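Local coordinates for protein proteasome accessory factor B/C (PafBC) (Paenarthrobacter aurescens, PDB 6SJ9) that regulates transcription in the bacterial DNA damage response, probably by binding DNA through winged helix-turn-helix domains linked to WYL domains, at residues I495-A498 against I499-G502; A538-H541 against S542-G545; W654-A657 against A658-Q661; R314-A317 against A318-F321; R4-R7 against L8-L11. All blocks are in the same frame, centred on the assembly; numbering follows the deposited sequence.

All five contacts are local, between neighbouring residues of the chain. Contacts 1 and 2 belong to one WYL domain. Contact 1 is the end of its leading helix and contact 2 is a hairpin turn of its sheet, with centres about 17 Å apart. Contacts 3 and 4 lie on the last helices of the two WCX domains. They touch: L659 CD2 is 3.6 Å from L315 CB, and I655 CD1 is 3.8 Å from A318 CB. Contact 5 is on helix 2-17, about 53 Å centre to centre from both. Only contact 5 is near the potassium ion, about 12 Å from the L11 side chain; L16 of the same helix helps bind this ion.

Contact 1: residues I495-A498 against I499-G502; sequences ITQA and IREG
Q497 meets both R500 and E501 near the end of helix 489-501. Its CG lies 3.5 Å from OE2 of E501. Beyond CG the Q497 chain runs on extended, and its amide plane is turned only 9° from the E501 carboxylate plane. R500 comes in beside E501. Its chain bends at chi3 (62°), which folds the guanidinium back over Q497. CA of Q497 sits over one face of that group, 4.1 Å from NH1 of R500. NH2 of R500 then makes a salt bridge to OE2 of E501, a weak hydrogen bond of 3.3 Å. Towards the sheet, I495 CG2 meets I499 CD1 at 3.7 Å. The backbone is held by helical hydrogen bonds such as E501 N to Q497 O, 2.8 Å. G502 is the first residue to leave the helix. Its positive phi of 74° closes the end in a Schellman motif. This helix leads into the five-stranded antiparallel sheet of the WYL domain, in the Sm-like fold. A498 packs on R503 and L505 of strand 503-510, I495 and T496 touch L527 of strand 517-530, and A498 and I499 press on P524. Further out, E501 OE1 has a second charged partner in R503, T496 OG1 bonds back to F492 O, and the backbone of G502 bonds to V564.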
loop_
_atom_site.group_PDB
_atom_site.type_symbol
_atom_site.label_atom_id
_atom_site.label_comp_id
_atom_site.label_asym_id
_atom_site.label_seq_id
_atom_site.Cartn_x
_atom_site.Cartn_y
_atom_site.Cartn_z
ATOM N N ILE A 495 -15.993 -4.351 26.377
ATOM C CA ILE A 495 -15.575 -5.198 25.258
ATOM C C ILE A 495 -14.621 -6.280 25.738
ATOM O O ILE A 495 -14.737 -7.446 25.350
ATOM C CB ILE A 495 -14.933 -4.340 24.152
ATOM C CG1 ILE A 495 -16.017 -3.465 23.511
ATOM C CG2 ILE A 495 -14.215 -5.229 23.116
ATOM C CD1 ILE A 495 -15.513 -2.465 22.544
ATOM N N THR A 496 -13.664 -5.910 26.597
ATOM C CA THR A 496 -12.697 -6.890 27.087
ATOM C C THR A 496 -13.399 -8.039 27.783
ATOM O O THR A 496 -13.078 -9.208 27.563
ATOM C CB THR A 496 -11.717 -6.216 28.053
ATOM O OG1 THR A 496 -10.932 -5.239 27.353
ATOM C CG2 THR A 496 -10.765 -7.280 28.727
ATOM N N GLN A 497 -14.324 -7.710 28.678
ATOM C CA GLN A 497 -14.983 -8.725 29.449
ATOM C C GLN A 497 -15.905 -9.564 28.569
ATOM O O GLN A 497 -15.967 -10.795 28.711
ATOM C CB GLN A 497 -15.773 -8.044 30.559
ATOM C CG GLN A 497 -16.547 -8.990 31.416
ATOM C CD GLN A 497 -17.205 -8.282 32.638
ATOM O OE1 GLN A 497 -16.560 -8.028 33.657
ATOM N NE2 GLN A 497 -18.480 -7.944 32.501
ATOM N N ALA A 498 -16.581 -8.922 27.612
ATOM C CA ALA A 498 -17.483 -9.686 26.730
ATOM C C ALA A 498 -16.706 -10.705 25.910
ATOM O O ALA A 498 -17.157 -11.839 25.730
ATOM C CB ALA A 498 -18.299 -8.740 25.829
ATOM N N ILE A 499 -15.540 -10.312 25.395
ATOM C CA ILE A 499 -14.702 -11.242 24.628
ATOM C C ILE A 499 -14.285 -12.398 25.510
ATOM O O ILE A 499 -14.405 -13.571 25.131
ATOM C CB ILE A 499 -13.471 -10.524 24.045
ATOM C CG1 ILE A 499 -13.911 -9.515 22.946
ATOM C CG2 ILE A 499 -12.445 -11.597 23.512
ATOM C CD1 ILE A 499 -12.766 -8.566 22.491
ATOM N N ARG A 500 -13.811 -12.080 26.716
ATOM C CA ARG A 500 -13.316 -13.110 27.618
ATOM C C ARG A 500 -14.409 -14.079 28.053
ATOM O O ARG A 500 -14.178 -15.285 28.122
ATOM C CB ARG A 500 -12.707 -12.449 28.864
ATOM C CG ARG A 500 -11.833 -13.393 29.691
ATOM C CD ARG A 500 -11.267 -12.693 30.951
ATOM N NE ARG A 500 -12.337 -12.260 31.851
ATOM C CZ ARG A 500 -12.583 -10.982 32.167
ATOM N NH1 ARG A 500 -11.822 -9.997 31.663
ATOM N NH2 ARG A 500 -13.592 -10.688 32.986
ATOM N N GLU A 501 -15.612 -13.579 28.318
ATOM C CA GLU A 501 -16.715 -14.406 28.775
ATOM C C GLU A 501 -17.628 -14.895 27.659
ATOM O O GLU A 501 -18.600 -15.588 27.949
ATOM C CB GLU A 501 -17.508 -13.637 29.834
ATOM C CG GLU A 501 -16.593 -13.326 31.046
ATOM C CD GLU A 501 -17.249 -12.429 32.085
ATOM O OE1 GLU A 501 -18.428 -12.003 31.939
ATOM O OE2 GLU A 501 -16.542 -12.122 33.056
ATOM N N GLY A 502 -17.350 -14.582 26.398
ATOM C CA GLY A 502 -18.199 -15.136 25.351
ATOM C C GLY A 502 -19.581 -14.481 25.269
ATOM O O GLY A 502 -20.555 -15.162 24.949
#

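Contact 2: residues A538-H541 against S542-G545; sequences AYCH and SKAG
The Y539 ring lies flat over the backbone of G545, where the chain comes back into the sheet. Its CG is anti to the backbone N (chi1 -174°), and this carries the ring across to the second half of the turn. CE2 of Y539 is 3.5 Å from CA of G545. The G545 N also lies over this ring face. Farther along, OH of Y539 reaches A544 and comes 3.7 Å from its CB. H541 stands on another side of the tyrosine. Its ring turns a face to Y539, whose CD1 lies 3.7 Å above the imidazole plane, while CD2 of H541 is in plane with the tyrosine ring at its edge. Both imidazole nitrogens have partners beyond the turn: ND1 bonds to D521 O and NE2 to S565 OG. C540 points its sulfur into the turn. There SG meets CB of S542 at 3.7 Å and takes a hydrogen bond from K543 N at 3.4 Å. The N-H points well at the sulfur, at 157°. This turn is a beta hairpin joining strands 533-540 and 545-550 of the WYL domain. Across from C540 the returning chain places two residues, A544 and G545, which makes a G1 beta bulge. C540 and G545 are a hydrogen-bonded antiparallel pair: C540 N bonds to G545 O at 2.9 Å, and G545 N to C540 O at 3.2 Å. C540 therefore holds the turn at two levels, with its backbone pairing to G545 and its buried thiol sulfur accepting a turn amide.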
loop_
_atom_site.group_PDB
_atom_site.type_symbol
_atom_site.label_atom_id
_atom_site.label_comp_id
_atom_site.label_asym_id
_atom_site.label_seq_id
_atom_site.Cartn_x
_atom_site.Cartn_y
_atom_site.Cartn_z
ATOM N N ALA A 538 -15.783 -7.041 15.326
ATOM C CA ALA A 538 -16.972 -7.689 15.857
ATOM C C ALA A 538 -17.816 -8.220 14.705
ATOM O O ALA A 538 -17.894 -7.613 13.636
ATOM C CB ALA A 538 -17.796 -6.710 16.689
ATOM N N TYR A 539 -18.468 -9.348 14.936
ATOM C CA TYR A 539 -19.462 -9.820 13.979
ATOM C C TYR A 539 -20.738 -9.018 14.224
ATOM O O TYR A 539 -21.294 -9.068 15.319
ATOM C CB TYR A 539 -19.705 -11.344 14.106
ATOM C CG TYR A 539 -20.645 -11.806 12.980
ATOM C CD1 TYR A 539 -22.015 -11.779 13.143
ATOM C CD2 TYR A 539 -20.145 -12.208 11.741
ATOM C CE1 TYR A 539 -22.892 -12.164 12.105
ATOM C CE2 TYR A 539 -21.007 -12.604 10.697
ATOM C CZ TYR A 539 -22.383 -12.576 10.895
ATOM O OH TYR A 539 -23.242 -12.948 9.891
ATOM N N CYS A 540 -21.166 -8.241 13.233
ATOM C CA CYS A 540 -22.326 -7.384 13.372
ATOM C C CYS A 540 -23.563 -8.115 12.860
ATOM O O CYS A 540 -23.590 -8.548 11.706
ATOM C CB CYS A 540 -22.140 -6.072 12.627
ATOM S SG CYS A 540 -23.684 -5.059 12.621
ATOM N N HIS A 541 -24.544 -8.355 13.738
ATOM C CA HIS A 541 -25.745 -9.037 13.272
ATOM C C HIS A 541 -26.626 -8.157 12.404
ATOM O O HIS A 541 -27.476 -8.694 11.715
ATOM C CB HIS A 541 -26.546 -9.640 14.441
ATOM C CG HIS A 541 -25.824 -10.791 15.030
ATOM N ND1 HIS A 541 -24.930 -10.647 16.073
ATOM C CD2 HIS A 541 -25.675 -12.056 14.574
ATOM C CE1 HIS A 541 -24.351 -11.811 16.311
ATOM N NE2 HIS A 541 -24.777 -12.679 15.405
ATOM N N SER A 542 -26.468 -6.831 12.424
ATOM C CA SER A 542 -27.200 -6.024 11.446
ATOM C C SER A 542 -26.613 -6.076 10.041
ATOM O O SER A 542 -27.373 -6.030 9.084
ATOM C CB SER A 542 -27.301 -4.578 11.908
ATOM O OG SER A 542 -28.098 -4.572 13.074
ATOM N N LYS A 543 -25.297 -6.108 9.866
ATOM C CA LYS A 543 -24.739 -6.244 8.522
ATOM C C LYS A 543 -24.555 -7.701 8.134
ATOM O O LYS A 543 -24.188 -7.989 6.996
ATOM C CB LYS A 543 -23.381 -5.519 8.422
ATOM C CG LYS A 543 -23.405 -4.073 8.805
ATOM C CD LYS A 543 -24.447 -3.286 7.948
ATOM C CE LYS A 543 -24.022 -1.837 7.776
ATOM N NZ LYS A 543 -25.237 -0.965 7.828
ATOM N N ALA A 544 -24.754 -8.618 9.076
ATOM C CA ALA A 544 -24.461 -10.025 8.885
ATOM C C ALA A 544 -23.047 -10.207 8.343
ATOM O O ALA A 544 -22.820 -10.867 7.331
ATOM C CB ALA A 544 -25.530 -10.693 7.977
ATOM N N GLY A 545 -22.084 -9.553 9.014
ATOM C CA GLY A 545 -20.684 -9.717 8.671
ATOM C C GLY A 545 -19.787 -9.048 9.700
ATOM O O GLY A 545 -20.226 -8.227 10.525
#

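Contact 3: residues W654-A657 against A658-Q661; sequences WIDA and ALVQ
The N atoms of A658, L659 and V660 bond to the O atoms of W654, I655 and D656, four residues back, at 2.8 to 2.9 Å in the regular helical pattern. This is the C-terminal part of helix 645-659 and the residues that follow. The helix comes after the fourth strand of the ferredoxin-like fold of the second WCX domain. I655 and L659 are one turn apart on the same flank. Their side chains lie side by side and point the same way, with CG2 of I655 4.0 Å from CD1 of L659. CG2 of I655 is anti to the backbone N, which puts it on the side of the next turn. These two, with A658, form the face that packs on helix 305-323, where they meet L315 and A318. A658 CB also sits 3.3 Å from I655 O within the helix. V660 is packed tightly against the carbonyls of the previous turn. Its chi1 of -58° sets CG2 between N and C, where it comes 3.0 Å from A657 O. V660 CG1 is nearly as close to D656 O, at 3.1 Å. Other side chains have partners farther off: W654 NE1 bonds to S633 OG and its ring meets that of H298 edge-to-face, while D656 OD1 forms a salt bridge with R652. Q661 turns its extended side chain back toward A658, with OE1 bonding to R275 and NE2 to V299 O. The same NE2 of Q661 bonds to A658 O at 3.1 Å, with an N-H angle of 169°, lying in the carbonyl plane on a lone pair.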
loop_
_atom_site.group_PDB
_atom_site.type_symbol
_atom_site.label_atom_id
_atom_site.label_comp_id
_atom_site.label_asym_id
_atom_site.label_seq_id
_atom_site.Cartn_x
_atom_site.Cartn_y
_atom_site.Cartn_z
ATOM N N TRP A 654 -14.794 19.964 -9.622
ATOM C CA TRP A 654 -13.370 19.823 -9.315
ATOM C C TRP A 654 -12.551 19.810 -10.599
ATOM O O TRP A 654 -11.624 20.620 -10.764
ATOM C CB TRP A 654 -13.186 18.549 -8.494
ATOM C CG TRP A 654 -11.804 18.018 -8.271
ATOM C CD1 TRP A 654 -11.166 17.071 -9.004
ATOM C CD2 TRP A 654 -10.943 18.323 -7.170
ATOM N NE1 TRP A 654 -9.934 16.792 -8.453
ATOM C CE2 TRP A 654 -9.777 17.547 -7.324
ATOM C CE3 TRP A 654 -11.028 19.209 -6.092
ATOM C CZ2 TRP A 654 -8.708 17.625 -6.440
ATOM C CZ3 TRP A 654 -9.976 19.285 -5.218
ATOM C CH2 TRP A 654 -8.823 18.486 -5.391
ATOM N N ILE A 655 -12.954 18.970 -11.565
ATOM C CA ILE A 655 -12.252 18.896 -12.851
ATOM C C ILE A 655 -12.327 20.240 -13.580
ATOM O O ILE A 655 -11.322 20.741 -14.108
ATOM C CB ILE A 655 -12.835 17.765 -13.722
ATOM C CG1 ILE A 655 -12.600 16.388 -13.085
ATOM C CG2 ILE A 655 -12.241 17.818 -15.123
ATOM C CD1 ILE A 655 -13.445 15.273 -13.668
ATOM N N ASP A 656 -13.527 20.832 -13.653
ATOM C CA ASP A 656 -13.656 22.109 -14.355
ATOM C C ASP A 656 -12.809 23.180 -13.693
ATOM O O ASP A 656 -12.087 23.917 -14.371
ATOM C CB ASP A 656 -15.119 22.558 -14.441
ATOM C CG ASP A 656 -15.925 21.731 -15.426
ATOM O OD1 ASP A 656 -15.297 20.924 -16.156
ATOM O OD2 ASP A 656 -17.172 21.891 -15.466
ATOM N N ALA A 657 -12.863 23.264 -12.362
ATOM C CA ALA A 657 -12.013 24.230 -11.673
ATOM C C ALA A 657 -10.529 23.982 -11.990
ATOM O O ALA A 657 -9.762 24.926 -12.214
ATOM C CB ALA A 657 -12.288 24.153 -10.166
ATOM N N ALA A 658 -10.118 22.713 -12.055
ATOM C CA ALA A 658 -8.750 22.388 -12.447
ATOM C C ALA A 658 -8.448 22.845 -13.870
ATOM O O ALA A 658 -7.365 23.373 -14.144
ATOM C CB ALA A 658 -8.520 20.880 -12.303
ATOM N N LEU A 659 -9.389 22.648 -14.794
ATOM C CA LEU A 659 -9.124 22.962 -16.193
ATOM C C LEU A 659 -9.059 24.465 -16.434
ATOM O O LEU A 659 -8.228 24.940 -17.220
ATOM C CB LEU A 659 -10.193 22.341 -17.081
ATOM C CG LEU A 659 -10.011 20.873 -17.430
ATOM C CD1 LEU A 659 -11.295 20.337 -18.045
ATOM C CD2 LEU A 659 -8.868 20.736 -18.410
ATOM N N VAL A 660 -9.927 25.234 -15.777
ATOM C CA VAL A 660 -9.959 26.671 -16.008
ATOM C C VAL A 660 -8.658 27.353 -15.636
ATOM O O VAL A 660 -8.471 28.509 -15.992
ATOM C CB VAL A 660 -11.117 27.344 -15.239
ATOM C CG1 VAL A 660 -12.460 26.735 -15.633
ATOM C CG2 VAL A 660 -10.889 27.255 -13.741
ATOM N N GLN A 661 -7.771 26.685 -14.894
ATOM C CA GLN A 661 -6.456 27.263 -14.627
ATOM C C GLN A 661 -5.637 27.384 -15.898
ATOM O O GLN A 661 -4.722 28.206 -15.954
ATOM C CB GLN A 661 -5.669 26.417 -13.624
ATOM C CG GLN A 661 -6.285 26.281 -12.256
ATOM C CD GLN A 661 -5.483 25.326 -11.367
ATOM O OE1 GLN A 661 -4.867 25.747 -10.373
ATOM N NE2 GLN A 661 -5.467 24.037 -11.739
#

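Contact 4: residues R314-A317 against A318-F321; sequences RLQA and AADF
The N atoms of A318, A319, D320 and F321 donate in turn to the O atoms of R314, L315, Q316 and A317 at 2.9 to 3.0 Å, so the eight residues form two regular turns of helix 305-323. One side-chain bond is added to them. Q316 NE2 donates to D320 OD1 at 2.7 Å, bridging residues four apart on the helix surface. Q316 makes the reach by bending at chi2 (61°), which brings its amide round over the next turn. The two flat groups are twisted by 36°. D320 OD1 lies close to the amide plane of Q316, but NE2 meets this oxygen from above the carboxylate plane. The fit is therefore good on the amide side and less so on the acid side. D320 N also bonds to Q316 O, so the two residues are joined by backbone and side chain at once. CB of A319 lies beside the bridge, 3.8 Å from NE2 of Q316. CB of A318 rests 3.5 Å from R314 O, and CB of A319 is 3.6 Å from Q316 O. Q316 also touches L659 of helix 645-659. R314 NE bonds to Q634 O. This is an i to i+4 side-chain pair on the helix that follows the fourth strand of a ferredoxin-like WCX domain, at its interface with the other WCX domain.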
loop_
_atom_site.group_PDB
_atom_site.type_symbol
_atom_site.label_atom_id
_atom_site.label_comp_id
_atom_site.label_asym_id
_atom_site.label_seq_id
_atom_site.Cartn_x
_atom_site.Cartn_y
_atom_site.Cartn_z
ATOM N N ARG A 314 -5.152 14.683 -19.081
ATOM C CA ARG A 314 -5.896 13.815 -18.163
ATOM C C ARG A 314 -7.141 14.511 -17.660
ATOM O O ARG A 314 -8.227 13.928 -17.660
ATOM C CB ARG A 314 -5.018 13.421 -16.978
ATOM C CG ARG A 314 -3.688 12.911 -17.406
ATOM C CD ARG A 314 -2.868 12.582 -16.216
ATOM N NE ARG A 314 -3.368 11.336 -15.765
ATOM C CZ ARG A 314 -2.801 10.201 -16.104
ATOM N NH1 ARG A 314 -3.352 9.052 -15.696
ATOM N NH2 ARG A 314 -1.661 10.260 -16.807
ATOM N N LEU A 315 -7.008 15.782 -17.280
ATOM C CA LEU A 315 -8.163 16.542 -16.832
ATOM C C LEU A 315 -9.195 16.635 -17.946
ATOM O O LEU A 315 -10.408 16.516 -17.704
ATOM C CB LEU A 315 -7.727 17.945 -16.385
ATOM C CG LEU A 315 -6.723 18.028 -15.237
ATOM C CD1 LEU A 315 -6.219 19.454 -14.997
ATOM C CD2 LEU A 315 -7.348 17.490 -13.975
ATOM N N GLN A 316 -8.724 16.862 -19.177
ATOM C CA GLN A 316 -9.636 17.014 -20.307
ATOM C C GLN A 316 -10.272 15.695 -20.675
ATOM O O GLN A 316 -11.476 15.632 -20.952
ATOM C CB GLN A 316 -8.916 17.615 -21.509
ATOM C CG GLN A 316 -9.878 17.968 -22.622
ATOM C CD GLN A 316 -10.902 18.987 -22.181
ATOM O OE1 GLN A 316 -10.565 20.111 -21.815
ATOM N NE2 GLN A 316 -12.172 18.590 -22.207
ATOM N N ALA A 317 -9.496 14.625 -20.646
ATOM C CA ALA A 317 -10.098 13.344 -20.947
ATOM C C ALA A 317 -11.142 12.987 -19.887
ATOM O O ALA A 317 -12.173 12.383 -20.209
ATOM C CB ALA A 317 -8.996 12.299 -21.119
ATOM N N ALA A 318 -10.931 13.420 -18.638
ATOM C CA ALA A 318 -11.926 13.194 -17.591
ATOM C C ALA A 318 -13.181 14.032 -17.805
ATOM O O ALA A 318 -14.290 13.561 -17.534
ATOM C CB ALA A 318 -11.335 13.465 -16.214
ATOM N N ALA A 319 -13.032 15.299 -18.219
ATOM C CA ALA A 319 -14.200 16.117 -18.572
ATOM C C ALA A 319 -14.995 15.481 -19.716
ATOM O O ALA A 319 -16.229 15.378 -19.657
ATOM C CB ALA A 319 -13.752 17.532 -18.947
ATOM N N ASP A 320 -14.296 15.060 -20.775
ATOM C CA ASP A 320 -14.952 14.499 -21.957
ATOM C C ASP A 320 -15.715 13.215 -21.636
ATOM O O ASP A 320 -16.804 12.977 -22.190
ATOM C CB ASP A 320 -13.919 14.252 -23.053
ATOM C CG ASP A 320 -13.288 15.550 -23.558
ATOM O OD1 ASP A 320 -13.767 16.655 -23.198
ATOM O OD2 ASP A 320 -12.249 15.458 -24.238
ATOM N N PHE A 321 -15.151 12.354 -20.781
ATOM C CA PHE A 321 -15.870 11.135 -20.431
ATOM C C PHE A 321 -17.164 11.452 -19.692
ATOM O O PHE A 321 -18.202 10.828 -19.942
ATOM C CB PHE A 321 -14.967 10.204 -19.632
ATOM C CG PHE A 321 -15.426 8.781 -19.645
ATOM C CD1 PHE A 321 -16.383 8.356 -20.566
ATOM C CD2 PHE A 321 -14.869 7.848 -18.772
ATOM C CE1 PHE A 321 -16.802 7.036 -20.589
ATOM C CE2 PHE A 321 -15.269 6.523 -18.804
ATOM C CZ PHE A 321 -16.240 6.113 -19.704
#

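Contact 5: residues R4-R7 against L8-L11; sequences RTER and LLNL
R4 lays its guanidinium against L8, one turn further along helix 2-17. CG of R4 is anti to the backbone N (chi1 178°), and the chain stays extended out to NE. The flat group thus lies alongside the next turn and turns one face to the leucine. CD1 of L8 sits over the centre of that face, 3.7 Å above the plane of the R4 guanidinium. R7 follows a similar path at first but bends at chi3 (71°). Its guanidinium comes back over R4, with CA of R4 3.6 Å above the plane and offset toward the rim. L9 is met from two sides. CG2 of T5 lies alongside at 4.0 Å from CD1 of L9, the two side chains pointing the same way. The E6 chain bends at chi2, which brings its OE1 to 3.4 Å from the same CD1 of L9. N10 folds back over the preceding turn, its CG 3.3 Å from E6 O. Four backbone bonds of the helical pattern run beneath, for example L11 N to R7 O at 2.8 Å. Helix 2-17 probably opens the N-terminal winged helix-turn-helix unit. L8 and L11 pack on D49 of helix 39-55, and L9 faces I463 of helix 457-469. R4 NH2 forms a salt bridge with D52 and R7 NE with D49, while T5 OG1 bonds to E459. Each arginine thus uses its flat face for carbon and its N-H groups for carboxylates of helix 39-55.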
loop_
_atom_site.group_PDB
_atom_site.type_symbol
_atom_site.label_atom_id
_atom_site.label_comp_id
_atom_site.label_asym_id
_atom_site.label_seq_id
_atom_site.Cartn_x
_atom_site.Cartn_y
_atom_site.Cartn_z
ATOM N N ARG A 4 11.789 -13.559 23.102
ATOM C CA ARG A 4 13.073 -13.114 22.563
ATOM C C ARG A 4 12.901 -11.969 21.577
ATOM O O ARG A 4 13.679 -11.012 21.608
ATOM C CB ARG A 4 13.839 -14.260 21.906
ATOM C CG ARG A 4 15.160 -13.805 21.292
ATOM C CD ARG A 4 15.803 -14.899 20.490
ATOM N NE ARG A 4 16.876 -14.447 19.605
ATOM C CZ ARG A 4 16.687 -14.073 18.341
ATOM N NH1 ARG A 4 15.467 -14.092 17.821
ATOM N NH2 ARG A 4 17.712 -13.697 17.582
ATOM N N THR A 5 11.910 -12.038 20.687
ATOM C CA THR A 5 11.711 -10.917 19.774
ATOM C C THR A 5 11.427 -9.647 20.553
ATOM O O THR A 5 12.054 -8.608 20.325
ATOM C CB THR A 5 10.598 -11.204 18.768
ATOM O OG1 THR A 5 10.986 -12.321 17.963
ATOM C CG2 THR A 5 10.404 -10.003 17.855
ATOM N N GLU A 6 10.517 -9.727 21.517
ATOM C CA GLU A 6 10.216 -8.549 22.313
ATOM C C GLU A 6 11.418 -8.105 23.130
ATOM O O GLU A 6 11.650 -6.900 23.290
ATOM C CB GLU A 6 9.009 -8.813 23.209
ATOM C CG GLU A 6 7.665 -8.535 22.527
ATOM C CD GLU A 6 7.414 -7.028 22.319
ATOM O OE1 GLU A 6 7.703 -6.513 21.211
ATOM O OE2 GLU A 6 6.936 -6.358 23.273
ATOM N N ARG A 7 12.203 -9.056 23.642
ATOM C CA ARG A 7 13.367 -8.698 24.445
ATOM C C ARG A 7 14.400 -7.962 23.598
ATOM O O ARG A 7 14.991 -6.973 24.046
ATOM C CB ARG A 7 13.962 -9.953 25.099
ATOM C CG ARG A 7 15.118 -9.703 26.054
ATOM C CD ARG A 7 15.639 -11.007 26.687
ATOM N NE ARG A 7 16.341 -11.820 25.708
ATOM C CZ ARG A 7 15.968 -13.041 25.328
ATOM N NH1 ARG A 7 14.913 -13.616 25.886
ATOM N NH2 ARG A 7 16.665 -13.703 24.412
ATOM N N LEU A 8 14.626 -8.428 22.368
ATOM C CA LEU A 8 15.516 -7.718 21.458
ATOM C C LEU A 8 15.021 -6.310 21.195
ATOM O O LEU A 8 15.809 -5.361 21.227
ATOM C CB LEU A 8 15.666 -8.476 20.143
ATOM C CG LEU A 8 16.533 -9.727 20.252
ATOM C CD1 LEU A 8 16.749 -10.356 18.892
ATOM C CD2 LEU A 8 17.863 -9.463 20.937
ATOM N N LEU A 9 13.709 -6.150 20.957
ATOM C CA LEU A 9 13.168 -4.820 20.679
ATOM C C LEU A 9 13.376 -3.882 21.858
ATOM O O LEU A 9 13.904 -2.773 21.694
ATOM C CB LEU A 9 11.679 -4.913 20.298
ATOM C CG LEU A 9 11.435 -5.651 18.985
ATOM C CD1 LEU A 9 9.975 -6.107 18.700
ATOM C CD2 LEU A 9 11.931 -4.781 17.799
ATOM N N ASN A 10 13.051 -4.353 23.068
ATOM C CA ASN A 10 13.234 -3.557 24.285
ATOM C C ASN A 10 14.712 -3.245 24.536
ATOM O O ASN A 10 15.059 -2.130 24.950
ATOM C CB ASN A 10 12.646 -4.325 25.488
ATOM C CG ASN A 10 11.107 -4.430 25.446
ATOM O OD1 ASN A 10 10.414 -3.534 24.969
ATOM N ND2 ASN A 10 10.587 -5.564 25.902
ATOM N N LEU A 11 15.602 -4.228 24.309
ATOM C CA LEU A 11 17.030 -3.968 24.490
ATOM C C LEU A 11 17.474 -2.882 23.526
ATOM O O LEU A 11 18.133 -1.920 23.918
ATOM C CB LEU A 11 17.851 -5.260 24.307
ATOM C CG LEU A 11 19.387 -5.153 24.351
ATOM C CD1 LEU A 11 19.833 -4.559 25.678
ATOM C CD2 LEU A 11 20.056 -6.498 24.149
#